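Local coordinates for DUF724 domain-containing protein 6-like (Raphanus sativus, PDB 5ZWX), which binds histone H3 tails carrying the H3K9me2 mark through its Agenet domains and probably helps couple this mark to DNA methylation in heterochromatin, at residues 8-11 with 12-16. Numbering follows the deposited sequence.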
ATOM      1  N   ILE A   8       8.294 -17.547  16.185  1.00 52.25           N
ATOM      2  CA  ILE A   8       8.787 -16.597  15.190  1.00 43.02           C
ATOM      3  C   ILE A   8       9.135 -15.238  15.798  1.00 47.05           C
ATOM      4  O   ILE A   8       8.469 -14.753  16.717  1.00 48.79           O
ATOM      5  CB  ILE A   8       7.798 -16.376  14.014  1.00 59.39           C
ATOM      6  CG1 ILE A   8       6.593 -15.533  14.440  1.00 56.93           C
ATOM      7  CG2 ILE A   8       7.408 -17.714  13.363  1.00 60.65           C
ATOM      8  CD1 ILE A   8       5.720 -15.138  13.293  1.00 54.67           C
ATOM      9  N   ARG A   9      10.212 -14.652  15.287  1.00 40.71           N
ATOM     10  CA  ARG A   9      10.682 -13.338  15.722  1.00 41.28           C
ATOM     11  C   ARG A   9      10.058 -12.295  14.818  1.00 38.61           C
ATOM     12  O   ARG A   9      10.533 -12.089  13.702  1.00 38.07           O
ATOM     13  CB  ARG A   9      12.203 -13.252  15.636  1.00 51.64           C
ATOM     14  CG  ARG A   9      12.832 -12.030  16.309  1.00 65.82           C
ATOM     15  CD  ARG A   9      13.983 -12.491  17.215  1.00 83.25           C
ATOM     16  NE  ARG A   9      14.233 -11.617  18.361  1.00 99.72           N
ATOM     17  CZ  ARG A   9      15.130 -10.636  18.378  1.00103.88           C
ATOM     18  NH1 ARG A   9      15.848 -10.377  17.296  1.00105.54           N
ATOM     19  NH2 ARG A   9      15.298  -9.901  19.470  1.00107.04           N
ATOM     20  N   LEU A  10       9.009 -11.643  15.299  1.00 38.96           N
ATOM     21  CA  LEU A  10       8.320 -10.643  14.496  1.00 38.13           C
ATOM     22  C   LEU A  10       9.152  -9.399  14.318  1.00 39.70           C
ATOM     23  O   LEU A  10       9.909  -9.022  15.210  1.00 39.46           O
ATOM     24  CB  LEU A  10       7.003 -10.239  15.148  1.00 43.16           C
ATOM     25  CG  LEU A  10       5.833 -11.199  15.246  1.00 47.76           C
ATOM     26  CD1 LEU A  10       4.711 -10.472  15.972  1.00 51.49           C
ATOM     27  CD2 LEU A  10       5.395 -11.587  13.854  1.00 41.38           C
ATOM     28  N   PRO A  11       8.977  -8.718  13.177  1.00 38.85           N
ATOM     29  CA  PRO A  11       9.512  -7.361  13.056  1.00 39.44           C
ATOM     30  C   PRO A  11       8.962  -6.497  14.191  1.00 43.87           C
ATOM     31  O   PRO A  11       7.780  -6.618  14.511  1.00 42.91           O
ATOM     32  CB  PRO A  11       8.970  -6.875  11.702  1.00 37.79           C
ATOM     33  CG  PRO A  11       8.611  -8.101  10.960  1.00 32.26           C
ATOM     34  CD  PRO A  11       8.242  -9.151  11.971  1.00 34.15           C
ATOM     35  N   PRO A  12       9.796  -5.638  14.783  1.00 42.40           N
ATOM     36  CA  PRO A  12       9.372  -4.746  15.879  1.00 47.42           C
ATOM     37  C   PRO A  12       8.127  -3.872  15.602  1.00 48.20           C
ATOM     38  O   PRO A  12       7.351  -3.602  16.527  1.00 48.26           O
ATOM     39  CB  PRO A  12      10.610  -3.864  16.090  1.00 47.37           C
ATOM     40  CG  PRO A  12      11.754  -4.794  15.777  1.00 48.48           C
ATOM     41  CD  PRO A  12      11.253  -5.580  14.562  1.00 46.51           C
ATOM     42  N   PHE A  13       7.916  -3.436  14.369  1.00 46.71           N
ATOM     43  CA  PHE A  13       6.764  -2.559  14.122  1.00 48.34           C
ATOM     44  C   PHE A  13       5.440  -3.313  14.227  1.00 46.78           C
ATOM     45  O   PHE A  13       4.382  -2.704  14.354  1.00 47.50           O
ATOM     46  CB  PHE A  13       6.860  -1.885  12.749  1.00 44.74           C
ATOM     47  CG  PHE A  13       6.516  -2.790  11.595  1.00 40.41           C
ATOM     48  CD1 PHE A  13       7.502  -3.550  10.976  1.00 40.10           C
ATOM     49  CD2 PHE A  13       5.211  -2.866  11.112  1.00 39.38           C
ATOM     50  CE1 PHE A  13       7.195  -4.379   9.896  1.00 38.77           C
ATOM     51  CE2 PHE A  13       4.895  -3.688  10.037  1.00 36.32           C
ATOM     52  CZ  PHE A  13       5.889  -4.457   9.439  1.00 37.20           C
ATOM     53  N   LEU A  14       5.495  -4.640  14.169  1.00 39.23           N
ATOM     54  CA  LEU A  14       4.276  -5.420  14.101  1.00 34.17           C
ATOM     55  C   LEU A  14       3.740  -5.708  15.490  1.00 41.03           C
ATOM     56  O   LEU A  14       4.236  -6.601  16.183  1.00 43.91           O
ATOM     57  CB  LEU A  14       4.527  -6.722  13.334  1.00 35.99           C
ATOM     58  CG  LEU A  14       3.582  -7.245  12.255  1.00 41.84           C
ATOM     59  CD1 LEU A  14       2.936  -6.120  11.428  1.00 41.33           C
ATOM     60  CD2 LEU A  14       4.321  -8.255  11.342  1.00 38.09           C
ATOM     61  N   LYS A  15       2.743  -4.940  15.912  1.00 38.32           N
ATOM     62  CA  LYS A  15       2.068  -5.211  17.174  1.00 46.76           C
ATOM     63  C   LYS A  15       0.592  -4.861  17.035  1.00 43.98           C
ATOM     64  O   LYS A  15       0.224  -4.067  16.154  1.00 40.54           O
ATOM     65  CB  LYS A  15       2.717  -4.417  18.321  1.00 53.06           C
ATOM     66  CG  LYS A  15       2.631  -2.912  18.148  1.00 59.81           C
ATOM     67  CD  LYS A  15       3.399  -2.165  19.235  1.00 70.35           C
ATOM     68  CE  LYS A  15       4.901  -2.352  19.076  1.00 74.93           C
ATOM     69  NZ  LYS A  15       5.654  -1.503  20.027  1.00 80.12           N
ATOM     70  N   PRO A  16      -0.268  -5.461  17.882  1.00 47.38           N
ATOM     71  CA  PRO A  16      -1.679  -5.071  17.828  1.00 47.64           C
ATOM     72  C   PRO A  16      -1.820  -3.557  17.884  1.00 49.68           C
ATOM     73  O   PRO A  16      -1.141  -2.915  18.686  1.00 49.83           O
ATOM     74  CB  PRO A  16      -2.283  -5.725  19.075  1.00 53.48           C
ATOM     75  CG  PRO A  16      -1.380  -6.880  19.372  1.00 54.32           C
ATOM     76  CD  PRO A  16      -0.004  -6.457  18.941  1.00 53.13           C
TER
HETATM   77  O   HOH W   1       6.961  -7.123  17.287  1.00 49.16           O
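With chi1 at 76°, F13 sets its CG between its own backbone N and carbonyl carbon, and this swings the ring back alongside P11, where CE1 meets P11 CB at 3.6 Å. The two side chains lie side by side, pointing the same way, with P11 CB approaching the aromatic ring obliquely. L14 also lies alongside P11: its CD2 is 4.1 Å from P11 CD and 4.3 Å from CD2 of L10, a looser apolar contact. L10 also brings CD1 to within 3.9 Å of the L14 carbonyl O. The backbone reverses direction here. L14 N donates to P11 O over 3.0 Å, with an N-H...O angle of 158°; the donor sits above the carbonyl plane. A water gives a second hydrogen bond to P11 O, at 2.9 Å, and another to L14 O, so it bridges the two ends of the reversal. Outward from the turn, F13 and L14 touch V20 of strand 19-22, F13 also P79, and both leucines reach V74. P11 to L14 form a type I beta turn, flanked by L10, with P12 in its second position, where the ring-restricted phi of -53° fits, in the loop leading to strand 19-22 of the SH3-like Agenet fold.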